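Local atomic coordinates of 5-cytosine DNA methyltransferase (Entamoeba histolytica, PDB entry 3QV2), a protein that probably transfers methyl groups from S-adenosyl-L-methionine to carbon 5 of cytosine in tRNA or DNA, as a Dnmt2-type member of the C5-methyltransferase family. Residues A[283-288]-A[309-314]; A[187-192]-A[314-319]; A[157-162]-A[172-177]; A[48-53]-A[289-294]. All blocks are in the same frame, centred on the assembly; numbering follows the deposited sequence.

Contact 1. Residues A[283-288]-A[309-314]; sequences HGFSSN and VSCFVI
H283 and C311 share the one hydrogen bond between 283-288 and 309-314: C311 N donates to H283 O at 2.8 Å. The bond is bent at the hydrogen (138°), although the donor sits almost in line with the carbonyl. H283 O also lies 3.3 Å from C311 CB.

The sulfur contact is well defined by its geometry. C311 SG stands 3.8 Å from the centroid of the F285 ring and only 7° off the ring normal, over the centre of one face, which makes this a Cys sulfur-aromatic contact. SG reaches the ring by lying anti to its own carbonyl carbon (chi1 -59°).

Two helix ends meet here. G284 leaves helix 276-282 through a Schellman motif, whose positive phi favours glycine, while S310 is the N-cap of helix 311-321. S310 OG accepts a weak bond from V313 N at 3.4 Å. C311 N lies in the first helical turn, and H283 O takes up its N-H from outside the helix.

Tight carbon packing follows at the glycine. G284 CA approaches F312 CE2 to 3.2 Å, obliquely to the ring, and G284 O rests 3.5 Å from C311 CB and also accepts a hydrogen bond from R29 NH1.

V309 O lies 3.3 Å from H283 CB, at the base of the imidazole and oblique to it; H283 ND1 is hydrogen-bonded to S308 OG. The V309 side chain touches the bound S-adenosyl-L-homocysteine, and that of F285 lies about 4 Å at nearest atoms from I20, another residue of the cofactor site.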
# COMPACT_ATOMS: atom_id res chain seq x y z
N HIS A 283 -6.03 6.55 2.52
CA HIS A 283 -5.00 5.54 2.74
C HIS A 283 -4.30 5.72 4.08
O HIS A 283 -3.45 4.92 4.47
CB HIS A 283 -3.98 5.55 1.60
CG HIS A 283 -4.49 4.93 0.33
ND1 HIS A 283 -3.66 4.55 -0.71
CD2 HIS A 283 -5.75 4.63 -0.07
CE1 HIS A 283 -4.38 4.05 -1.68
NE2 HIS A 283 -5.65 4.08 -1.33
N GLY A 284 -4.65 6.79 4.79
CA GLY A 284 -4.19 6.98 6.16
C GLY A 284 -2.82 7.60 6.32
O GLY A 284 -2.17 7.39 7.35
N PHE A 285 -2.37 8.36 5.33
CA PHE A 285 -1.12 9.10 5.47
C PHE A 285 -1.34 10.31 6.38
O PHE A 285 -2.47 10.78 6.52
CB PHE A 285 -0.59 9.54 4.10
CG PHE A 285 -0.10 8.41 3.25
CD1 PHE A 285 1.26 8.15 3.12
CD2 PHE A 285 -1.00 7.59 2.58
CE1 PHE A 285 1.71 7.11 2.33
CE2 PHE A 285 -0.55 6.55 1.79
CZ PHE A 285 0.80 6.31 1.67
N SER A 286 -0.27 10.80 7.00
CA SER A 286 -0.38 11.91 7.93
C SER A 286 -0.97 13.14 7.24
O SER A 286 -0.81 13.31 6.03
CB SER A 286 0.98 12.26 8.54
OG SER A 286 1.86 12.78 7.57
N SER A 287 -1.65 13.98 8.01
CA SER A 287 -2.29 15.18 7.47
C SER A 287 -1.30 16.09 6.75
O SER A 287 -1.67 16.82 5.83
CB SER A 287 -3.01 15.95 8.58
OG SER A 287 -2.15 16.21 9.67
N ASN A 288 -0.04 16.05 7.18
CA ASN A 288 0.99 16.88 6.57
C ASN A 288 1.67 16.23 5.38
O ASN A 288 2.34 16.90 4.59
CB ASN A 288 2.03 17.30 7.61
CG ASN A 288 1.57 18.49 8.43
OD1 ASN A 288 0.88 19.37 7.93
ND2 ASN A 288 1.95 18.51 9.70
N VAL A 309 -0.43 1.83 -0.12
CA VAL A 309 -1.02 0.89 0.83
C VAL A 309 -2.05 1.56 1.73
O VAL A 309 -2.26 2.77 1.67
CB VAL A 309 0.06 0.27 1.73
CG1 VAL A 309 1.06 -0.54 0.90
CG2 VAL A 309 0.77 1.35 2.53
N SER A 310 -2.68 0.75 2.58
CA SER A 310 -3.57 1.27 3.62
C SER A 310 -2.82 1.36 4.94
O SER A 310 -2.73 0.38 5.68
CB SER A 310 -4.79 0.36 3.78
OG SER A 310 -5.56 0.74 4.91
N CYS A 311 -2.28 2.54 5.23
CA CYS A 311 -1.52 2.75 6.45
C CYS A 311 -2.33 2.37 7.68
O CYS A 311 -1.78 1.90 8.68
CB CYS A 311 -1.05 4.20 6.55
SG CYS A 311 -0.00 4.74 5.18
N PHE A 312 -3.64 2.57 7.60
CA PHE A 312 -4.54 2.18 8.69
C PHE A 312 -4.35 0.71 9.05
O PHE A 312 -4.09 0.38 10.21
CB PHE A 312 -6.00 2.43 8.30
CG PHE A 312 -6.40 3.88 8.33
CD1 PHE A 312 -6.49 4.56 9.54
CD2 PHE A 312 -6.70 4.56 7.16
CE1 PHE A 312 -6.86 5.89 9.57
CE2 PHE A 312 -7.07 5.89 7.19
CZ PHE A 312 -7.15 6.56 8.40
N VAL A 313 -4.50 -0.16 8.06
CA VAL A 313 -4.41 -1.60 8.27
C VAL A 313 -3.02 -2.03 8.71
O VAL A 313 -2.86 -2.76 9.69
CB VAL A 313 -4.80 -2.38 6.99
CG1 VAL A 313 -4.60 -3.87 7.20
CG2 VAL A 313 -6.23 -2.07 6.60
N ILE A 314 -2.01 -1.58 7.97
CA ILE A 314 -0.63 -1.98 8.25
C ILE A 314 -0.18 -1.55 9.64
O ILE A 314 0.60 -2.25 10.29
CB ILE A 314 0.34 -1.41 7.19
CG1 ILE A 314 -0.03 -1.94 5.80
CG2 ILE A 314 1.77 -1.78 7.54
CD1 ILE A 314 0.91 -1.48 4.71

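Contact 2. Residues A[187-192]-A[314-319]; sequences QLHQEK and IAQLME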
# COMPACT_ATOMS: atom_id res chain seq x y z
N GLN A 187 -5.00 -9.49 16.53
CA GLN A 187 -6.27 -8.83 16.81
C GLN A 187 -6.44 -7.56 15.99
O GLN A 187 -5.51 -6.78 15.82
CB GLN A 187 -6.38 -8.51 18.31
CG GLN A 187 -5.36 -7.50 18.81
CD GLN A 187 -5.46 -7.27 20.31
OE1 GLN A 187 -4.90 -6.32 20.84
NE2 GLN A 187 -6.18 -8.16 20.99
N LEU A 188 -7.65 -7.36 15.48
CA LEU A 188 -8.00 -6.13 14.78
C LEU A 188 -8.95 -5.31 15.64
O LEU A 188 -9.88 -5.86 16.24
CB LEU A 188 -8.64 -6.45 13.43
CG LEU A 188 -7.83 -7.30 12.45
CD1 LEU A 188 -8.67 -7.69 11.25
CD2 LEU A 188 -6.56 -6.57 12.02
N HIS A 189 -8.72 -4.01 15.69
CA HIS A 189 -9.60 -3.11 16.43
C HIS A 189 -10.30 -2.18 15.45
O HIS A 189 -9.73 -1.81 14.42
CB HIS A 189 -8.80 -2.29 17.45
CG HIS A 189 -7.79 -3.09 18.21
ND1 HIS A 189 -6.43 -2.90 18.06
CD2 HIS A 189 -7.93 -4.09 19.11
CE1 HIS A 189 -5.78 -3.74 18.85
NE2 HIS A 189 -6.67 -4.47 19.50
N GLN A 190 -11.53 -1.80 15.77
CA GLN A 190 -12.26 -0.87 14.92
C GLN A 190 -11.73 0.55 15.09
O GLN A 190 -11.63 1.07 16.20
CB GLN A 190 -13.76 -0.92 15.23
CG GLN A 190 -14.41 -2.24 14.85
CD GLN A 190 -14.11 -2.64 13.41
OE1 GLN A 190 -14.52 -1.96 12.47
NE2 GLN A 190 -13.38 -3.73 13.24
N GLU A 191 -11.37 1.17 13.97
CA GLU A 191 -10.86 2.53 13.98
C GLU A 191 -11.96 3.50 14.36
O GLU A 191 -13.14 3.24 14.13
CB GLU A 191 -10.29 2.89 12.61
CG GLU A 191 -9.11 3.85 12.67
CD GLU A 191 -7.94 3.27 13.44
OE1 GLU A 191 -7.39 2.23 13.00
OE2 GLU A 191 -7.57 3.85 14.48
N LYS A 192 -11.58 4.63 14.96
CA LYS A 192 -12.53 5.68 15.31
C LYS A 192 -13.52 5.87 14.18
O LYS A 192 -13.13 6.13 13.04
CB LYS A 192 -11.79 6.99 15.58
CG LYS A 192 -10.73 6.88 16.67
CD LYS A 192 -11.34 6.98 18.05
CE LYS A 192 -11.73 8.41 18.38
NZ LYS A 192 -10.55 9.32 18.41
N ILE A 314 -2.01 -1.58 7.97
CA ILE A 314 -0.63 -1.98 8.25
C ILE A 314 -0.18 -1.55 9.64
O ILE A 314 0.60 -2.25 10.29
CB ILE A 314 0.34 -1.41 7.19
CG1 ILE A 314 -0.03 -1.94 5.80
CG2 ILE A 314 1.77 -1.78 7.54
CD1 ILE A 314 0.91 -1.48 4.71
N ALA A 315 -0.68 -0.41 10.10
CA ALA A 315 -0.35 0.08 11.43
C ALA A 315 -0.72 -0.94 12.50
O ALA A 315 0.06 -1.23 13.40
CB ALA A 315 -1.04 1.41 11.70
N GLN A 316 -1.92 -1.50 12.38
CA GLN A 316 -2.40 -2.49 13.34
C GLN A 316 -1.61 -3.79 13.25
O GLN A 316 -1.31 -4.42 14.27
CB GLN A 316 -3.89 -2.75 13.16
CG GLN A 316 -4.78 -1.57 13.49
CD GLN A 316 -6.22 -1.97 13.71
OE1 GLN A 316 -6.52 -3.13 13.97
NE2 GLN A 316 -7.13 -1.00 13.60
N LEU A 317 -1.28 -4.20 12.03
CA LEU A 317 -0.57 -5.46 11.82
C LEU A 317 0.88 -5.36 12.29
O LEU A 317 1.45 -6.34 12.77
CB LEU A 317 -0.63 -5.87 10.35
CG LEU A 317 -2.05 -6.08 9.81
CD1 LEU A 317 -2.02 -6.51 8.36
CD2 LEU A 317 -2.80 -7.10 10.66
N MET A 318 1.48 -4.19 12.13
CA MET A 318 2.85 -3.97 12.60
C MET A 318 2.91 -4.01 14.12
O MET A 318 3.85 -4.56 14.69
CB MET A 318 3.39 -2.64 12.08
CG MET A 318 3.75 -2.64 10.60
SD MET A 318 4.52 -1.10 10.09
CE MET A 318 5.05 -1.51 8.43
N GLU A 319 1.91 -3.42 14.77
CA GLU A 319 1.82 -3.45 16.22
C GLU A 319 1.82 -4.89 16.72
O GLU A 319 2.35 -5.19 17.79
CB GLU A 319 0.57 -2.71 16.69
CG GLU A 319 0.60 -1.21 16.42
CD GLU A 319 -0.77 -0.56 16.57
OE1 GLU A 319 -1.74 -1.28 16.87
OE2 GLU A 319 -0.86 0.67 16.39
O HOH W 1 -2.66 -5.43 16.29
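Q316 meets H189 through both ends of its amide. CB is directed toward the loop 187-192; CG lies anti to the carbonyl carbon (chi1 -67°), and the chain runs extended from there. Q316 CD arrives 3.6 Å from H189 O. OE1 accepts from H189 N at 2.9 Å in a nearly straight bond (167°), and it also lies 3.4 Å from L188 CA. NE2 has two acceptors close to its amide plane: H189 O at 2.8 Å, and E191 OE1 at 3.3 Å, met from above the carboxylate plane. OE1 and NE2 thus grip the N-H and C=O of one residue from a single side-chain amide, which, with the bond to E191, fixes its rotation. Near the base of the side chain, a water donates to both Q316 O (2.6 Å) and Q187 O (3.2 Å). An apolar touch of L188 CD2 on L317 CD2, at 4.0 Å, flanks these bonds.

The loop, itself tied to I164 by backbone bonds of E191, is joined to helix 311-321 through Q316. L317, which touches the loop through L188, also rests on F127 of strand 125-130 and on Y174 and M176 of strand 172-178; A315 and M318 meet helix 22-29.

Contact 3. Residues A[157-162]-A[172-177]; sequences IICSPI and RYYVMA
I157 and Y174 form a hydrogen-bonded antiparallel pair, with Y174 N donating to I157 O at 2.9 Å and I157 N to Y174 O at 3.0 Å. A second such pair joins C159 and R172: R172 N donates to C159 O at 3.1 Å in a nearly straight bond (171°), and C159 N to R172 O in return. Between them I158 and Y173 make the non-hydrogen-bonded pair, where I158 CA approaches R172 O in a CA-H...O contact. The strands run at 149° to each other.

On the face carrying I157, C159 and Y174, the sulfur of C159 lies 3.7 Å from Y174 CE2, oblique to the ring. SG takes the position between the backbone N and the carbonyl carbon (chi1 64°), which sets it beside the Y174 ring. I157 CG2 touches Y174 CB and M176 CE. On the other face I158 CG1 packs 3.5 Å from Y173 CD1.

A water links the ring to the backbone, accepting from Y174 OH at 2.7 Å and donating to C159 O at 2.8 Å. Further out, V313, I314 and L317 of helix 311-321 pack on Y174. Y173 OH is held by D156, and its ring meets F140 edge-to-face. The R172 side chain comes within about 6 Å, at nearest atoms, of C86, the predicted active-site cysteine.

Backbone bonds from Y173, V175 and A177 continue the sheet to strand 125-130. Strand 172-178 is thus inserted antiparallel between strands 125-130 and 153-159, the reversed hairpin at the sheet's edge that marks the class I methyltransferase variant of the Rossmann fold.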
# COMPACT_ATOMS: atom_id res chain seq x y z
N ILE A 157 -2.13 -12.75 6.89
CA ILE A 157 -3.55 -12.42 6.89
C ILE A 157 -3.97 -11.70 5.62
O ILE A 157 -3.24 -10.86 5.10
CB ILE A 157 -3.93 -11.55 8.11
CG1 ILE A 157 -5.44 -11.35 8.18
CG2 ILE A 157 -3.21 -10.21 8.06
CD1 ILE A 157 -5.90 -10.50 9.34
N ILE A 158 -5.16 -12.04 5.13
CA ILE A 158 -5.78 -11.32 4.03
C ILE A 158 -6.94 -10.52 4.59
O ILE A 158 -7.91 -11.09 5.09
CB ILE A 158 -6.30 -12.27 2.94
CG1 ILE A 158 -5.14 -13.02 2.28
CG2 ILE A 158 -7.10 -11.51 1.90
CD1 ILE A 158 -5.57 -13.95 1.17
N CYS A 159 -6.84 -9.19 4.52
CA CYS A 159 -7.89 -8.34 5.08
C CYS A 159 -8.03 -7.03 4.32
O CYS A 159 -7.19 -6.69 3.48
CB CYS A 159 -7.62 -8.06 6.56
SG CYS A 159 -6.10 -7.14 6.88
N SER A 160 -9.09 -6.29 4.62
CA SER A 160 -9.38 -5.03 3.94
C SER A 160 -9.62 -3.92 4.97
O SER A 160 -10.02 -4.20 6.10
CB SER A 160 -10.62 -5.20 3.05
OG SER A 160 -10.93 -4.00 2.37
N PRO A 161 -9.37 -2.66 4.58
CA PRO A 161 -9.57 -1.52 5.48
C PRO A 161 -10.98 -1.46 6.06
O PRO A 161 -11.15 -0.99 7.18
CB PRO A 161 -9.32 -0.32 4.57
CG PRO A 161 -8.37 -0.83 3.54
CD PRO A 161 -8.78 -2.25 3.29
N ILE A 162 -11.97 -1.93 5.31
CA ILE A 162 -13.35 -1.93 5.79
C ILE A 162 -13.50 -2.81 7.02
O ILE A 162 -14.40 -2.60 7.84
CB ILE A 162 -14.33 -2.40 4.71
CG1 ILE A 162 -14.09 -3.87 4.37
CG2 ILE A 162 -14.22 -1.53 3.46
CD1 ILE A 162 -15.17 -4.48 3.49
N ARG A 172 -5.83 -6.87 0.73
CA ARG A 172 -4.42 -7.15 0.50
C ARG A 172 -3.91 -8.29 1.38
O ARG A 172 -4.54 -8.67 2.36
CB ARG A 172 -3.58 -5.89 0.74
CG ARG A 172 -3.76 -4.81 -0.31
CD ARG A 172 -3.30 -5.28 -1.68
NE ARG A 172 -3.24 -4.19 -2.65
CZ ARG A 172 -4.23 -3.86 -3.47
NH1 ARG A 172 -4.09 -2.85 -4.31
NH2 ARG A 172 -5.37 -4.54 -3.44
N TYR A 173 -2.76 -8.83 1.00
CA TYR A 173 -2.13 -9.93 1.73
C TYR A 173 -0.96 -9.40 2.54
O TYR A 173 -0.16 -8.61 2.04
CB TYR A 173 -1.67 -11.00 0.75
CG TYR A 173 -1.00 -12.20 1.39
CD1 TYR A 173 -1.63 -12.92 2.39
CD2 TYR A 173 0.25 -12.62 0.97
CE1 TYR A 173 -1.03 -14.02 2.97
CE2 TYR A 173 0.87 -13.72 1.54
CZ TYR A 173 0.22 -14.42 2.54
OH TYR A 173 0.83 -15.51 3.11
N TYR A 174 -0.88 -9.83 3.80
CA TYR A 174 0.16 -9.34 4.70
C TYR A 174 0.93 -10.47 5.37
O TYR A 174 0.33 -11.39 5.94
CB TYR A 174 -0.45 -8.44 5.78
CG TYR A 174 -1.22 -7.26 5.23
CD1 TYR A 174 -0.58 -6.08 4.89
CD2 TYR A 174 -2.60 -7.33 5.06
CE1 TYR A 174 -1.28 -5.00 4.40
CE2 TYR A 174 -3.31 -6.25 4.56
CZ TYR A 174 -2.64 -5.09 4.23
OH TYR A 174 -3.34 -4.01 3.74
N VAL A 175 2.26 -10.40 5.31
CA VAL A 175 3.10 -11.41 5.94
C VAL A 175 3.89 -10.79 7.09
O VAL A 175 4.56 -9.78 6.93
CB VAL A 175 4.09 -12.03 4.94
CG1 VAL A 175 4.97 -13.05 5.63
CG2 VAL A 175 3.34 -12.67 3.78
N MET A 176 3.80 -11.42 8.26
CA MET A 176 4.51 -10.97 9.44
C MET A 176 5.47 -12.05 9.94
O MET A 176 5.04 -13.07 10.47
CB MET A 176 3.52 -10.59 10.55
CG MET A 176 2.69 -9.36 10.22
SD MET A 176 1.08 -9.40 11.03
CE MET A 176 0.29 -10.73 10.12
N ALA A 177 6.76 -11.81 9.75
CA ALA A 177 7.77 -12.79 10.12
C ALA A 177 8.75 -12.22 11.14
O ALA A 177 9.13 -11.05 11.07
CB ALA A 177 8.51 -13.27 8.88
O HOH W 2 -5.98 -4.19 3.43

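Contact 4. Residues A[48-53]-A[289-294]; sequences NKIYSK and FTTQID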
# COMPACT_ATOMS: atom_id res chain seq x y z
N ASN A 48 10.31 8.45 -5.52
CA ASN A 48 11.36 8.93 -4.62
C ASN A 48 11.22 10.41 -4.31
O ASN A 48 11.40 10.83 -3.17
CB ASN A 48 12.74 8.65 -5.20
CG ASN A 48 12.99 7.18 -5.44
OD1 ASN A 48 12.32 6.32 -4.87
ND2 ASN A 48 13.96 6.87 -6.30
N LYS A 49 10.90 11.21 -5.32
CA LYS A 49 10.73 12.65 -5.14
C LYS A 49 9.67 12.96 -4.09
O LYS A 49 9.83 13.87 -3.28
CB LYS A 49 10.39 13.33 -6.46
CG LYS A 49 11.61 13.92 -7.17
CD LYS A 49 11.64 13.58 -8.65
CE LYS A 49 10.42 14.13 -9.38
NZ LYS A 49 10.48 13.83 -10.83
N ILE A 50 8.59 12.18 -4.09
CA ILE A 50 7.55 12.33 -3.09
C ILE A 50 8.07 11.91 -1.72
O ILE A 50 7.85 12.61 -0.72
CB ILE A 50 6.30 11.50 -3.44
CG1 ILE A 50 5.68 11.99 -4.75
CG2 ILE A 50 5.29 11.56 -2.30
CD1 ILE A 50 4.42 11.25 -5.14
N TYR A 51 8.77 10.78 -1.67
CA TYR A 51 9.34 10.28 -0.43
C TYR A 51 10.28 11.31 0.19
O TYR A 51 10.13 11.68 1.35
CB TYR A 51 10.09 8.97 -0.68
CG TYR A 51 10.51 8.26 0.59
CD1 TYR A 51 9.79 7.18 1.07
CD2 TYR A 51 11.63 8.68 1.30
CE1 TYR A 51 10.17 6.52 2.23
CE2 TYR A 51 12.01 8.04 2.46
CZ TYR A 51 11.28 6.96 2.92
OH TYR A 51 11.65 6.31 4.07
N SER A 52 11.24 11.77 -0.61
CA SER A 52 12.22 12.74 -0.14
C SER A 52 11.57 14.06 0.28
O SER A 52 11.98 14.68 1.26
CB SER A 52 13.28 13.00 -1.22
OG SER A 52 14.04 11.83 -1.47
N LYS A 53 10.55 14.48 -0.46
CA LYS A 53 9.82 15.70 -0.14
C LYS A 53 9.20 15.63 1.26
O LYS A 53 9.24 16.61 2.01
CB LYS A 53 8.73 15.97 -1.18
CG LYS A 53 7.71 17.02 -0.76
CD LYS A 53 8.33 18.40 -0.64
CE LYS A 53 7.28 19.44 -0.26
NZ LYS A 53 7.84 20.82 -0.23
N PHE A 289 1.50 14.91 5.25
CA PHE A 289 2.02 14.21 4.08
C PHE A 289 1.25 14.65 2.84
O PHE A 289 0.03 14.81 2.89
CB PHE A 289 1.89 12.70 4.27
CG PHE A 289 2.45 11.90 3.13
CD1 PHE A 289 3.73 11.36 3.20
CD2 PHE A 289 1.71 11.68 1.98
CE1 PHE A 289 4.25 10.62 2.14
CE2 PHE A 289 2.22 10.95 0.92
CZ PHE A 289 3.50 10.42 1.01
N THR A 290 1.96 14.86 1.74
CA THR A 290 1.33 15.28 0.50
C THR A 290 2.05 14.76 -0.74
O THR A 290 3.28 14.75 -0.80
CB THR A 290 1.21 16.82 0.41
OG1 THR A 290 0.60 17.19 -0.83
CG2 THR A 290 2.59 17.46 0.51
N THR A 291 1.29 14.32 -1.73
CA THR A 291 1.84 13.89 -3.01
C THR A 291 1.92 15.10 -3.94
O THR A 291 2.44 15.01 -5.05
CB THR A 291 0.97 12.82 -3.67
OG1 THR A 291 -0.33 13.37 -3.96
CG2 THR A 291 0.80 11.62 -2.74
N GLN A 292 1.40 16.23 -3.46
CA GLN A 292 1.40 17.46 -4.23
C GLN A 292 2.79 18.07 -4.29
O GLN A 292 3.01 19.21 -3.87
CB GLN A 292 0.42 18.47 -3.62
CG GLN A 292 0.16 19.69 -4.49
CD GLN A 292 -0.63 19.36 -5.74
OE1 GLN A 292 -1.86 19.41 -5.75
NE2 GLN A 292 0.08 19.01 -6.81
N ILE A 293 3.74 17.30 -4.82
CA ILE A 293 5.10 17.80 -5.02
C ILE A 293 5.11 18.69 -6.25
O ILE A 293 4.51 18.37 -7.27
CB ILE A 293 6.10 16.65 -5.22
CG1 ILE A 293 6.55 16.08 -3.88
CG2 ILE A 293 7.31 17.13 -6.01
CD1 ILE A 293 5.42 15.51 -3.04
N ASP A 294 5.79 19.83 -6.14
CA ASP A 294 5.85 20.79 -7.23
C ASP A 294 6.31 20.13 -8.53
O ASP A 294 7.36 19.49 -8.57
CB ASP A 294 6.77 21.95 -6.87
CG ASP A 294 6.51 23.19 -7.70
OD1 ASP A 294 5.38 23.32 -8.22
OD2 ASP A 294 7.43 24.02 -7.85
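Helix 45-55 of the Rossmann-like cofactor domain packs, through I50, on I293 and F289 of the loop between helices 276-282 and 298-306. No hydrogen bond crosses between the two segments; the evidence is carbon contact. I293 CD1 lies 3.8 Å from I50 CA and 3.9 Å from I50 CG1. I50 CG2 meets F289 CZ at 3.9 Å, the two side chains crossing at about a right angle, and I50 CD1 reaches T291 CB at 4.1 Å.

The loop is turned twice on itself to present I293. T290 OG1 accepts from Q292 N at 2.9 Å, an ST turn, and Q292 is the centre of an inverse gamma turn closed by I293 N on T291 O. The side chain of N54, a turn further along the helix, accepts from T290 N through OD1, and T291 OG1 bonds with Q301.

K53 packs through its base. CG is anti to the backbone N (chi1 166°), which brings K53 CG 3.5 Å from I293 CG1, closer than usual for two carbons; the lysine chain then bends at chi2 and its end leads away. Toward the cofactor site, the I50 side chain lies about 4 Å from that of I20 at nearest atoms, and the F289 ring meets F285.

From the N terminus, helix 45-55 provides the first half of contact 4. Contact 3 is the first to close, joining neighbouring strands across a short loop, and it is nested within the long loop of contact 4. Contact 2 opens next at 187-192 and contact 1 at 283-288; 289-294 then closes contact 4, which crosses both. Residues 309-314 close contact 1, nested inside contact 2, which 314-319 closes last. Contacts 1 and 2 share I314 and use helix 311-321. That helix also packs on contact 3 through V313, I314 and L317, joining the sheet edge to the loops, while contacts 3 and 4 lie on opposite sides of the chain's centre.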